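Local coordinates for protein ACDH-11, isoform b (Caenorhabditis elegans, PDB 4Y9J) that belongs to the acyl-CoA dehydrogenase family, binds flavin-adenine dinucleotide and forms a four-chain assembly, at residues Ala392-Leu397 and Leu467-Lys472; Leu402-Gly407 and Ile527-Ala532; Glu475-Asn480 and Gly537-Asp542; Lys500-Leu505 and Ile568-Glu573. One frame throughout, in Å; residues are numbered along the deposited sequence.

How the contacts relate
Helix 389-419 carries the first segments of contacts 1 and 2. Contact 1 closes its loop first, when the chain returns as helix 466-478; contacts 3 and 4 open only afterwards, so each is in series with it. Contact 2 crosses contact 1 and ends on helix 524-545. It also crosses contacts 3 and 4, which start on helices 466-478 and 486-512. Contact 3 ends further along helix 524-545, while contact 4 crosses it and closes last, in the loop before helix 577-587. Contacts 1, 2 and 4 touch one another: Phe470 reaches Ile531 and Leu502, and Thr530 packs on Ile568. Together the four tie helices 389-419 and 466-478 to helix 524-545, and helix 486-512 to the late loop.

Contact 1. Residues Ala392-Leu397 and Leu467-Lys472; sequences AMMLRL and LLAFGK. With UCC (S-{(3S,5R,9R)-1-[(2R,3S,4R,5R)-5-(6-amino-9H-purin-9-yl)-4-hydroxy-3-(phosphonooxy)tetrahydrofuran-2-yl]-3,5,9-trihydroxy-8,8-dimethyl-3,5-dioxido-10,14-dioxo-2,4,6-trioxa-11,15-diaza-3lambda~5~,5lambda~5~-diphosphaheptadecan-17-yl} undecanethioate), chain F.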
# COMPACT_ATOMS: atom_id res chain seq x y z
N ALA B 392 5.93 22.65 -47.31
CA ALA B 392 4.99 21.53 -47.10
C ALA B 392 5.74 20.22 -47.00
O ALA B 392 5.46 19.40 -46.12
CB ALA B 392 4.01 21.48 -48.25
N MET B 393 6.72 20.00 -47.88
CA MET B 393 7.51 18.75 -47.81
C MET B 393 8.30 18.63 -46.51
O MET B 393 8.32 17.55 -45.91
CB MET B 393 8.44 18.58 -49.03
CG MET B 393 7.65 18.21 -50.28
SD MET B 393 8.71 17.96 -51.73
CE MET B 393 8.89 19.66 -52.25
N MET B 394 8.95 19.71 -46.09
CA MET B 394 9.72 19.70 -44.87
C MET B 394 8.87 19.48 -43.62
O MET B 394 9.34 18.88 -42.64
CB MET B 394 10.56 20.98 -44.74
CG MET B 394 11.74 21.05 -45.69
SD MET B 394 12.68 19.53 -45.71
CE MET B 394 11.96 18.66 -47.12
N LEU B 395 7.60 19.90 -43.63
CA LEU B 395 6.70 19.58 -42.50
C LEU B 395 6.47 18.09 -42.41
O LEU B 395 6.54 17.53 -41.33
CB LEU B 395 5.34 20.26 -42.65
CG LEU B 395 4.26 20.02 -41.58
CD1 LEU B 395 4.73 20.21 -40.13
CD2 LEU B 395 3.05 20.87 -41.91
N ARG B 396 6.26 17.44 -43.54
CA ARG B 396 5.96 16.00 -43.51
C ARG B 396 7.16 15.18 -43.10
O ARG B 396 7.02 14.17 -42.36
CB ARG B 396 5.44 15.55 -44.89
CG ARG B 396 5.16 14.04 -44.94
CD ARG B 396 4.00 13.55 -44.09
NE ARG B 396 3.82 12.11 -44.15
CZ ARG B 396 4.33 11.22 -43.27
NH1 ARG B 396 5.02 11.61 -42.18
NH2 ARG B 396 4.11 9.92 -43.48
N LEU B 397 8.34 15.64 -43.53
CA LEU B 397 9.62 14.99 -43.22
C LEU B 397 10.06 15.22 -41.76
O LEU B 397 10.50 14.28 -41.06
CB LEU B 397 10.71 15.51 -44.14
CG LEU B 397 12.10 14.99 -43.81
CD1 LEU B 397 12.10 13.47 -43.99
CD2 LEU B 397 13.16 15.67 -44.64
N LEU B 467 14.12 14.67 -51.09
CA LEU B 467 15.55 14.95 -50.93
C LEU B 467 16.01 16.29 -51.55
O LEU B 467 16.76 17.04 -50.93
CB LEU B 467 16.36 13.82 -51.52
CG LEU B 467 17.80 13.80 -51.01
CD1 LEU B 467 17.75 13.19 -49.63
CD2 LEU B 467 18.78 13.11 -51.99
N LEU B 468 15.59 16.57 -52.77
CA LEU B 468 15.86 17.88 -53.38
C LEU B 468 15.39 19.05 -52.48
O LEU B 468 16.12 20.05 -52.22
CB LEU B 468 15.12 17.99 -54.71
CG LEU B 468 15.29 19.35 -55.36
CD1 LEU B 468 16.75 19.58 -55.73
CD2 LEU B 468 14.40 19.54 -56.61
N ALA B 469 14.14 18.91 -52.04
CA ALA B 469 13.53 19.88 -51.14
C ALA B 469 14.33 20.08 -49.86
O ALA B 469 14.56 21.22 -49.43
CB ALA B 469 12.13 19.41 -50.79
N PHE B 470 14.77 18.97 -49.26
CA PHE B 470 15.59 19.07 -48.08
C PHE B 470 16.87 19.84 -48.40
O PHE B 470 17.27 20.73 -47.63
CB PHE B 470 15.91 17.65 -47.59
CG PHE B 470 16.79 17.59 -46.38
CD1 PHE B 470 16.46 18.29 -45.24
CD2 PHE B 470 17.95 16.79 -46.38
CE1 PHE B 470 17.26 18.19 -44.10
CE2 PHE B 470 18.77 16.72 -45.27
CZ PHE B 470 18.41 17.41 -44.12
N GLY B 471 17.51 19.50 -49.54
CA GLY B 471 18.73 20.20 -49.97
C GLY B 471 18.50 21.73 -50.13
O GLY B 471 19.33 22.60 -49.72
N LYS B 472 17.35 22.07 -50.72
CA LYS B 472 16.93 23.48 -50.85
C LYS B 472 16.77 24.19 -49.51
O LYS B 472 17.30 25.29 -49.33
CB LYS B 472 15.63 23.60 -51.61
CG LYS B 472 15.81 23.29 -53.06
CD LYS B 472 14.52 23.42 -53.82
CE LYS B 472 14.87 23.17 -55.27
NZ LYS B 472 13.63 23.23 -56.07
OA1 UCC F . 0.96 5.72 -28.32
CA1 UCC F . -0.17 6.35 -28.32
CA2 UCC F . -0.71 7.36 -27.30
CA3 UCC F . 0.23 8.01 -26.34
CA4 UCC F . -0.09 9.54 -26.15
CA5 UCC F . 1.05 10.37 -26.75
CA6 UCC F . 1.41 11.52 -25.88
CA7 UCC F . 2.54 12.35 -26.47
CA8 UCC F . 2.50 13.44 -25.48
CA9 UCC F . 3.70 13.94 -24.89
C10 UCC F . 3.80 13.70 -23.45
C11 UCC F . 5.03 12.81 -23.38
S UCC F . -1.38 6.16 -29.46
CP1 UCC F . -0.85 4.90 -30.68
CP2 UCC F . 0.38 5.25 -31.47
NP1 UCC F . 0.59 4.34 -32.62
CP3 UCC F . 1.47 4.73 -33.54
OP1 UCC F . 2.19 5.72 -33.45
CP4 UCC F . 1.50 3.92 -34.82
CP5 UCC F . 2.95 3.50 -35.12
NP2 UCC F . 2.87 2.91 -36.45
CP6 UCC F . 2.89 3.60 -37.58
OP2 UCC F . 3.10 4.81 -37.64
CP8 UCC F . 2.77 2.76 -38.84
OP3 UCC F . 3.76 3.22 -39.80
CPB UCC F . 1.48 2.90 -39.62
CP7 UCC F . 0.88 4.29 -39.84
CP9 UCC F . 0.43 2.55 -38.48
CPA UCC F . 1.13 1.67 -40.48
O7 UCC F . -0.15 1.88 -41.13
P2 UCC F . -0.53 1.04 -42.46
O21 UCC F . -1.94 1.40 -42.91
O22 UCC F . -0.03 -0.39 -42.23
O6 UCC F . 0.57 1.67 -43.48
P1 UCC F . 0.33 2.50 -44.82
O11 UCC F . -0.45 1.73 -45.87
O12 UCC F . 1.72 2.99 -45.14
O5' UCC F . -0.58 3.76 -44.21
C5' UCC F . -1.92 3.99 -44.70
C4' UCC F . -2.12 5.44 -45.18
C3' UCC F . -1.17 5.78 -46.33
O3' UCC F . -1.87 6.72 -47.10
P3 UCC F . -2.32 6.42 -48.59
O33 UCC F . -3.12 7.66 -48.93
O32 UCC F . -3.28 5.25 -48.47
O31 UCC F . -0.99 6.18 -49.35
C2' UCC F . 0.03 6.46 -45.70
O2' UCC F . 0.65 7.47 -46.49
O4' UCC F . -1.80 6.35 -44.11
C1' UCC F . -0.70 7.15 -44.53
N9 UCC F . 0.14 7.51 -43.38
C4 UCC F . 0.45 8.78 -43.11
N3 UCC F . 0.13 9.98 -43.63
C8 UCC F . 0.74 6.66 -42.52
N7 UCC F . 1.44 7.39 -41.62
C5 UCC F . 1.30 8.70 -41.92
C6 UCC F . 1.73 9.99 -41.34
N6 UCC F . 2.52 9.99 -40.23
N1 UCC F . 1.38 11.15 -41.99
C2 UCC F . 0.61 11.12 -43.10
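A near-perpendicular packing of helix 389-419 on helix 466-478 is made by Met393, Met394 and Leu397 against Ala469 and Phe470. The two short segments cross at 103°, with their axes 9.5 Å apart at the closest point. Ala469 is the meeting point of both methionines: its CB lies 3.6 Å from Met393 CE and 3.7 Å from Met394 CE. The two chains arrive differently. Met393 runs straight through chi2 and bends at chi3, whereas Met394 folds at chi2 (-47°) and again at chi3 (95°). The first of these bends brings SD beside Phe470, and the second turns CE in toward the helix backbone, 3.5 Å from Phe470 N. Met394 SD sits near the ring plane, 4.0 Å from Phe470 CD1, so this Met-aromatic contact is made at the ring edge and not over a face. Leu397 CD2 adds a looser touch on the same ring carbon, Phe470 CD1, at 4.3 Å. Ile531 and Ile534 of helix 524-545 also pack on Phe470. On the flank of helix 389-419 away from Phe470, Arg396 meets the bound UCC. Purine atom N1 of UCC lies 3.2 Å above the guanidinium plane, over its centre, and a salt bridge from NH2 to Asp455 probably helps to set the group's rotation. One helix thus presents an apolar, sulfur-rich face to its neighbour and the guanidinium of Arg396 to the ligand pocket, an arrangement of near-perpendicular helix packing beside a ligand site.

Contact 2. Residues Leu402-Gly407 and Ile527-Ala532; sequences LKLYAG and IAFTIA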
# COMPACT_ATOMS: atom_id res chain seq x y z
N LEU B 402 12.13 14.61 -36.12
CA LEU B 402 12.15 15.26 -34.80
C LEU B 402 11.76 14.37 -33.62
O LEU B 402 12.50 14.24 -32.63
CB LEU B 402 11.27 16.48 -34.82
CG LEU B 402 11.01 17.19 -33.51
CD1 LEU B 402 12.27 17.80 -32.95
CD2 LEU B 402 9.95 18.27 -33.68
N LYS B 403 10.61 13.73 -33.76
CA LYS B 403 10.15 12.84 -32.74
C LYS B 403 11.19 11.75 -32.46
O LYS B 403 11.54 11.50 -31.28
CB LYS B 403 8.79 12.23 -33.14
CG LYS B 403 7.96 11.51 -32.05
CD LYS B 403 8.60 10.30 -31.41
CE LYS B 403 7.57 9.36 -30.82
NZ LYS B 403 8.12 8.23 -30.08
N LEU B 404 11.62 11.05 -33.48
CA LEU B 404 12.47 9.90 -33.23
C LEU B 404 13.83 10.34 -32.72
O LEU B 404 14.46 9.66 -31.89
CB LEU B 404 12.59 9.00 -34.44
CG LEU B 404 13.33 9.49 -35.67
CD1 LEU B 404 14.82 9.15 -35.59
CD2 LEU B 404 12.73 8.91 -36.96
N TYR B 405 14.32 11.47 -33.18
CA TYR B 405 15.66 11.89 -32.78
C TYR B 405 15.70 12.41 -31.32
O TYR B 405 16.53 11.94 -30.50
CB TYR B 405 16.26 12.90 -33.78
CG TYR B 405 17.79 13.08 -33.55
CD1 TYR B 405 18.66 12.08 -33.90
CD2 TYR B 405 18.30 14.21 -32.95
CE1 TYR B 405 20.02 12.21 -33.71
CE2 TYR B 405 19.63 14.37 -32.75
CZ TYR B 405 20.51 13.37 -33.15
OH TYR B 405 21.86 13.46 -32.93
N ALA B 406 14.82 13.37 -30.99
CA ALA B 406 14.74 13.86 -29.62
C ALA B 406 14.40 12.71 -28.66
O ALA B 406 14.89 12.65 -27.52
CB ALA B 406 13.70 14.99 -29.47
N GLY B 407 13.57 11.80 -29.16
CA GLY B 407 13.17 10.62 -28.45
C GLY B 407 14.31 9.77 -27.99
O GLY B 407 14.34 9.25 -26.88
N ILE B 527 19.83 6.85 -41.68
CA ILE B 527 19.29 7.85 -42.61
C ILE B 527 18.53 8.92 -41.82
O ILE B 527 18.85 10.11 -41.93
CB ILE B 527 18.39 7.20 -43.69
CG1 ILE B 527 19.23 6.29 -44.57
CG2 ILE B 527 17.62 8.27 -44.50
CD1 ILE B 527 18.46 5.43 -45.57
N ALA B 528 17.58 8.51 -40.97
CA ALA B 528 16.80 9.45 -40.19
C ALA B 528 17.66 10.34 -39.29
O ALA B 528 17.44 11.55 -39.22
CB ALA B 528 15.68 8.75 -39.43
N PHE B 529 18.65 9.76 -38.60
CA PHE B 529 19.53 10.52 -37.72
C PHE B 529 20.40 11.54 -38.51
O PHE B 529 20.73 12.61 -38.02
CB PHE B 529 20.46 9.57 -37.00
CG PHE B 529 19.93 8.95 -35.72
CD1 PHE B 529 18.61 8.71 -35.49
CD2 PHE B 529 20.86 8.47 -34.75
CE1 PHE B 529 18.14 8.17 -34.28
CE2 PHE B 529 20.39 7.89 -33.56
CZ PHE B 529 19.03 7.75 -33.33
N THR B 530 20.86 11.16 -39.70
CA THR B 530 21.66 12.06 -40.52
C THR B 530 20.85 13.27 -40.92
O THR B 530 21.34 14.38 -40.88
CB THR B 530 22.20 11.35 -41.75
OG1 THR B 530 22.99 10.23 -41.31
CG2 THR B 530 23.04 12.30 -42.58
N ILE B 531 19.60 13.04 -41.29
CA ILE B 531 18.68 14.13 -41.59
C ILE B 531 18.55 15.07 -40.36
O ILE B 531 18.73 16.35 -40.47
CB ILE B 531 17.32 13.60 -42.09
CG1 ILE B 531 17.53 12.95 -43.44
CG2 ILE B 531 16.30 14.76 -42.22
CD1 ILE B 531 16.36 12.17 -43.99
N ALA B 532 18.30 14.46 -39.22
CA ALA B 532 18.11 15.24 -38.01
C ALA B 532 19.31 16.12 -37.77
O ALA B 532 19.18 17.27 -37.52
CB ALA B 532 17.87 14.34 -36.81
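Tyr405 of helix 389-419 lies against Phe529 and Ala532 of helix 524-545, and its atoms meet them in turn. CB starts 3.7 Å from Ala532 CB. CG is anti to the backbone N (chi1 -166°), and here the same methyl comes closer, with Tyr405 CG 3.5 Å from Ala532 CB. That methyl lies over one face of the tyrosine ring, offset toward the rim, in a CH-pi contact. Further out the partner changes: Tyr405 CD1 reaches Phe529 CD1 at 3.7 Å, and Tyr405 CE1, the last atom of the ring to touch, reaches Phe529 CG at 3.8 Å. The tyrosine thus turns its CD1-CE1 edge to the phenylalanine face in a T-shaped pair, the planes 89° apart and the centroids separated by 5.0 Å. Leu404 comes in beside the pair. Its CG takes the crowded position between the backbone N and the carbonyl carbon, and the branches divide the work: Leu404 CD1 lies in the plane of the Phe529 ring, 3.7 Å from CE1, while Leu404 CD2 is 3.9 Å from Ala528 CB. Phe529 is therefore met on a face by Tyr405 and at its edge by Leu404. All these touches are apolar, and the small Ala528 and Ala532 let the large side chains of the other helix come close to the backbone. The segments cross at 90°. Around them, helix 352-383 covers Tyr405 through Ser368, helix 449-461 packs on Leu404 through Leu452 and Ser453, and helix 304-338 lies against Leu402 and Ala406 on the side away from helix 524-545.

Contact 3. Residues Glu475-Asn480 and Gly537-Asp542; sequences EQLLGN and GALLID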
# COMPACT_ATOMS: atom_id res chain seq x y z
N GLU B 475 20.24 24.66 -47.87
CA GLU B 475 20.95 25.79 -48.51
C GLU B 475 20.36 27.19 -48.17
O GLU B 475 21.17 28.21 -48.03
CB GLU B 475 21.09 25.59 -50.01
CG GLU B 475 19.75 25.42 -50.72
CD GLU B 475 19.50 26.38 -51.89
OE1 GLU B 475 20.28 26.35 -52.87
OE2 GLU B 475 18.46 27.12 -51.83
N GLN B 476 19.03 27.27 -47.96
CA GLN B 476 18.49 28.57 -47.50
C GLN B 476 19.10 28.98 -46.17
O GLN B 476 19.50 30.15 -45.95
CB GLN B 476 16.99 28.47 -47.28
CG GLN B 476 16.20 28.17 -48.53
CD GLN B 476 14.70 28.04 -48.29
OE1 GLN B 476 14.23 27.72 -47.22
NE2 GLN B 476 13.95 28.35 -49.32
N LEU B 477 19.18 27.98 -45.29
CA LEU B 477 19.67 28.20 -43.94
C LEU B 477 21.16 28.60 -44.03
O LEU B 477 21.67 29.55 -43.37
CB LEU B 477 19.45 26.96 -43.11
CG LEU B 477 18.00 26.76 -42.62
CD1 LEU B 477 17.80 25.37 -42.03
CD2 LEU B 477 17.60 27.82 -41.58
N LEU B 478 21.89 27.91 -44.90
CA LEU B 478 23.33 28.10 -44.94
C LEU B 478 23.67 29.43 -45.68
O LEU B 478 24.69 30.07 -45.38
CB LEU B 478 24.03 26.91 -45.60
CG LEU B 478 23.98 25.59 -44.80
CD1 LEU B 478 24.80 24.56 -45.53
CD2 LEU B 478 24.43 25.76 -43.36
N GLY B 479 22.83 29.82 -46.65
CA GLY B 479 22.97 31.18 -47.24
C GLY B 479 22.70 32.13 -46.08
O GLY B 479 21.96 31.77 -45.16
N ASN B 480 23.31 33.32 -46.06
CA ASN B 480 23.35 34.12 -44.80
C ASN B 480 24.14 33.49 -43.60
O ASN B 480 24.14 34.10 -42.54
CB ASN B 480 21.96 34.70 -44.34
CG ASN B 480 20.79 33.69 -44.44
OD1 ASN B 480 20.49 32.93 -43.48
ND2 ASN B 480 20.10 33.71 -45.59
N GLY B 537 21.97 21.19 -37.47
CA GLY B 537 23.18 21.97 -37.60
C GLY B 537 22.98 23.26 -38.37
O GLY B 537 23.52 24.35 -38.03
N ALA B 538 22.29 23.12 -39.49
CA ALA B 538 22.02 24.30 -40.35
C ALA B 538 21.19 25.37 -39.61
O ALA B 538 21.41 26.58 -39.77
CB ALA B 538 21.25 23.84 -41.56
N LEU B 539 20.26 24.89 -38.79
CA LEU B 539 19.43 25.76 -37.94
C LEU B 539 20.28 26.45 -36.90
O LEU B 539 20.17 27.65 -36.74
CB LEU B 539 18.31 24.98 -37.28
CG LEU B 539 17.14 24.65 -38.20
CD1 LEU B 539 16.39 23.51 -37.61
CD2 LEU B 539 16.23 25.86 -38.41
N LEU B 540 21.21 25.73 -36.29
CA LEU B 540 22.11 26.32 -35.31
C LEU B 540 23.00 27.39 -35.93
O LEU B 540 23.30 28.39 -35.31
CB LEU B 540 22.99 25.21 -34.67
CG LEU B 540 22.30 24.38 -33.58
CD1 LEU B 540 23.15 23.20 -33.20
CD2 LEU B 540 22.00 25.22 -32.36
N ILE B 541 23.37 27.19 -37.19
CA ILE B 541 24.27 28.08 -37.88
C ILE B 541 23.52 29.37 -38.18
O ILE B 541 24.08 30.44 -38.01
CB ILE B 541 24.83 27.48 -39.18
CG1 ILE B 541 25.91 26.47 -38.87
CG2 ILE B 541 25.49 28.54 -40.06
CD1 ILE B 541 26.15 25.48 -39.99
N ASP B 542 22.30 29.21 -38.68
CA ASP B 542 21.43 30.32 -39.02
C ASP B 542 21.15 31.13 -37.76
O ASP B 542 21.27 32.35 -37.73
CB ASP B 542 20.16 29.77 -39.62
CG ASP B 542 19.28 30.84 -40.26
OD1 ASP B 542 19.75 31.61 -41.11
OD2 ASP B 542 18.10 30.87 -39.89
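Asp542 OD2 is met by Leu477 CD2 at 3.5 Å from across the contact and by a salt bridge from Arg40 NH2 of the same chain. The side chains of Asp542 and Leu477 cross at about a right angle. Asp542 CG is anti to the backbone N (chi1 -169°) and lies 3.7 Å from Leu477 CD2. The charge of Asp542 is probably balanced, at least in part, by Arg40, while one flank of the carboxylate is covered by hydrocarbon. Leu477 buries the most surface here, and its two branches part. CD1 drops between Ala538 CB, 3.8 Å away, and Leu539 CG, while CD2 turns to the aspartate. Leu539 starts from a CB pointing away from helix 466-478, but its tip swings back, bringing CD2 within 4.0 Å of Leu477 CD2. Leu478 CD2 lies 3.8 Å from Ile541 CD1, the two side chains crossing obliquely, and also touches Ala538. The first helix ends here: Gly479 is the first residue to leave helical backbone angles, although its N still bonds to Glu475 O at 2.7 Å. Val495 of helix 486-512 also packs on Leu478, and Leu371 and Glu374 of helix 352-383 on Leu539. The arrangement is helix-to-helix packing, with the last turn of helix 466-478 laid against helix 524-545 in the helical C-terminal part of the chain.

Contact 4. Residues Lys500-Leu505 and Ile568-Glu573; sequences KQLQKL and IDLRWE
Ile568 reaches from the loop before helix 577-587 to the flank of helix 486-512, meeting Gln501, Leu502 and Leu505. Its CG1 branch is fully extended: CG1 is anti to the backbone N (chi1 179°) and CD1 continues the same line, lying 3.6 Å from Gln501 CG and 3.7 Å from Leu502 N. Gln501 crosses this branch at about a right angle. Its chain bends at chi2 (65°), which places CD, and OE1 beyond it accepts a hydrogen bond from a water at 2.6 Å. The same water donates to Leu570 O, also at 2.6 Å. Leu505 divides its branches between two loop residues as it slides past both. Its CD1 lies 3.6 Å from Leu570 O and 3.9 Å from Leu570 CG, and its CD2 is 3.9 Å from Trp572 CB. The Trp572 indole, near Leu505 O, also makes a cation-pi contact with Lys508, and Arg571 NH1 bonds to Cys563 O of the second subunit. The interface is therefore mainly aliphatic. Its water spends both protons on a glutamine and a peptide carbonyl, so the loop before helix 577-587 is held to helix 486-512 by packing and one short polar bridge.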
# COMPACT_ATOMS: atom_id res chain seq x y z
N LYS B 500 25.91 16.29 -49.06
CA LYS B 500 26.32 15.79 -50.41
C LYS B 500 26.52 14.28 -50.37
O LYS B 500 26.03 13.52 -51.22
CB LYS B 500 27.56 16.46 -50.88
CG LYS B 500 27.73 16.11 -52.30
CD LYS B 500 29.09 16.51 -52.77
CE LYS B 500 29.19 16.18 -54.24
NZ LYS B 500 29.33 17.42 -55.05
N GLN B 501 27.13 13.83 -49.28
CA GLN B 501 27.31 12.40 -49.06
C GLN B 501 26.01 11.60 -48.89
O GLN B 501 25.89 10.56 -49.49
CB GLN B 501 28.26 12.17 -47.89
CG GLN B 501 28.51 10.68 -47.56
CD GLN B 501 29.24 9.89 -48.65
OE1 GLN B 501 29.80 8.85 -48.35
NE2 GLN B 501 29.20 10.35 -49.87
N LEU B 502 25.04 12.12 -48.14
CA LEU B 502 23.73 11.49 -48.04
C LEU B 502 23.02 11.36 -49.40
O LEU B 502 22.44 10.33 -49.74
CB LEU B 502 22.85 12.32 -47.11
CG LEU B 502 21.37 11.96 -47.02
CD1 LEU B 502 21.20 10.58 -46.37
CD2 LEU B 502 20.65 12.99 -46.16
N GLN B 503 23.00 12.45 -50.15
CA GLN B 503 22.35 12.46 -51.47
C GLN B 503 22.98 11.39 -52.35
O GLN B 503 22.29 10.57 -52.97
CB GLN B 503 22.58 13.83 -52.12
CG GLN B 503 21.93 14.98 -51.37
CD GLN B 503 22.30 16.33 -51.95
OE1 GLN B 503 23.40 16.55 -52.46
NE2 GLN B 503 21.36 17.27 -51.86
N LYS B 504 24.30 11.38 -52.33
CA LYS B 504 25.07 10.41 -53.09
C LYS B 504 24.69 8.97 -52.74
O LYS B 504 24.42 8.15 -53.63
CB LYS B 504 26.55 10.68 -52.85
CG LYS B 504 27.44 10.26 -53.97
CD LYS B 504 28.04 8.91 -53.69
CE LYS B 504 28.94 8.53 -54.86
NZ LYS B 504 30.10 7.85 -54.27
N LEU B 505 24.59 8.69 -51.43
CA LEU B 505 24.22 7.36 -50.95
C LEU B 505 22.82 6.95 -51.34
O LEU B 505 22.59 5.84 -51.82
CB LEU B 505 24.36 7.29 -49.42
CG LEU B 505 25.84 7.29 -48.99
CD1 LEU B 505 26.02 7.47 -47.50
CD2 LEU B 505 26.52 6.01 -49.45
N ILE B 568 26.92 12.89 -40.43
CA ILE B 568 26.47 11.71 -41.13
C ILE B 568 27.27 10.50 -40.61
O ILE B 568 28.44 10.60 -40.43
CB ILE B 568 26.57 11.87 -42.65
CG1 ILE B 568 26.11 10.60 -43.35
CG2 ILE B 568 27.98 12.30 -43.11
CD1 ILE B 568 26.07 10.70 -44.87
N ASP B 569 26.58 9.40 -40.34
CA ASP B 569 27.19 8.14 -39.95
C ASP B 569 26.45 7.04 -40.71
O ASP B 569 25.45 6.49 -40.24
CB ASP B 569 27.10 7.95 -38.44
CG ASP B 569 27.96 6.80 -37.93
OD1 ASP B 569 28.77 6.19 -38.65
OD2 ASP B 569 27.77 6.49 -36.78
N LEU B 570 26.94 6.76 -41.91
CA LEU B 570 26.24 5.94 -42.87
C LEU B 570 27.21 5.57 -43.99
O LEU B 570 27.84 6.45 -44.59
CB LEU B 570 25.04 6.71 -43.39
CG LEU B 570 24.14 6.06 -44.43
CD1 LEU B 570 23.45 4.82 -43.91
CD2 LEU B 570 23.12 7.09 -44.94
N ARG B 571 27.35 4.28 -44.25
CA ARG B 571 28.25 3.83 -45.26
C ARG B 571 27.53 2.96 -46.21
O ARG B 571 26.59 2.29 -45.85
CB ARG B 571 29.40 3.02 -44.67
CG ARG B 571 30.00 3.64 -43.43
CD ARG B 571 31.37 3.07 -43.09
NE ARG B 571 31.78 3.66 -41.84
CZ ARG B 571 32.79 3.27 -41.07
NH1 ARG B 571 33.53 2.25 -41.41
NH2 ARG B 571 33.01 3.89 -39.91
N TRP B 572 28.04 2.93 -47.42
CA TRP B 572 27.41 2.20 -48.49
C TRP B 572 27.30 0.73 -48.15
O TRP B 572 26.26 0.14 -48.34
CB TRP B 572 28.14 2.45 -49.81
CG TRP B 572 27.61 1.62 -50.87
CD1 TRP B 572 28.29 0.74 -51.62
CD2 TRP B 572 26.25 1.57 -51.33
NE1 TRP B 572 27.46 0.13 -52.52
CE2 TRP B 572 26.19 0.61 -52.35
CE3 TRP B 572 25.08 2.24 -50.99
CZ2 TRP B 572 25.01 0.30 -53.04
CZ3 TRP B 572 23.89 1.92 -51.67
CH2 TRP B 572 23.88 0.94 -52.67
N GLU B 573 28.37 0.12 -47.60
CA GLU B 573 28.30 -1.30 -47.26
C GLU B 573 27.24 -1.68 -46.24
O GLU B 573 26.80 -2.84 -46.20
CB GLU B 573 29.67 -1.86 -46.84
CG GLU B 573 30.24 -1.21 -45.61
CD GLU B 573 31.06 0.02 -45.91
OE1 GLU B 573 30.91 0.61 -47.01
OE2 GLU B 573 31.84 0.40 -44.99
O HOH W 1 29.52 7.25 -46.36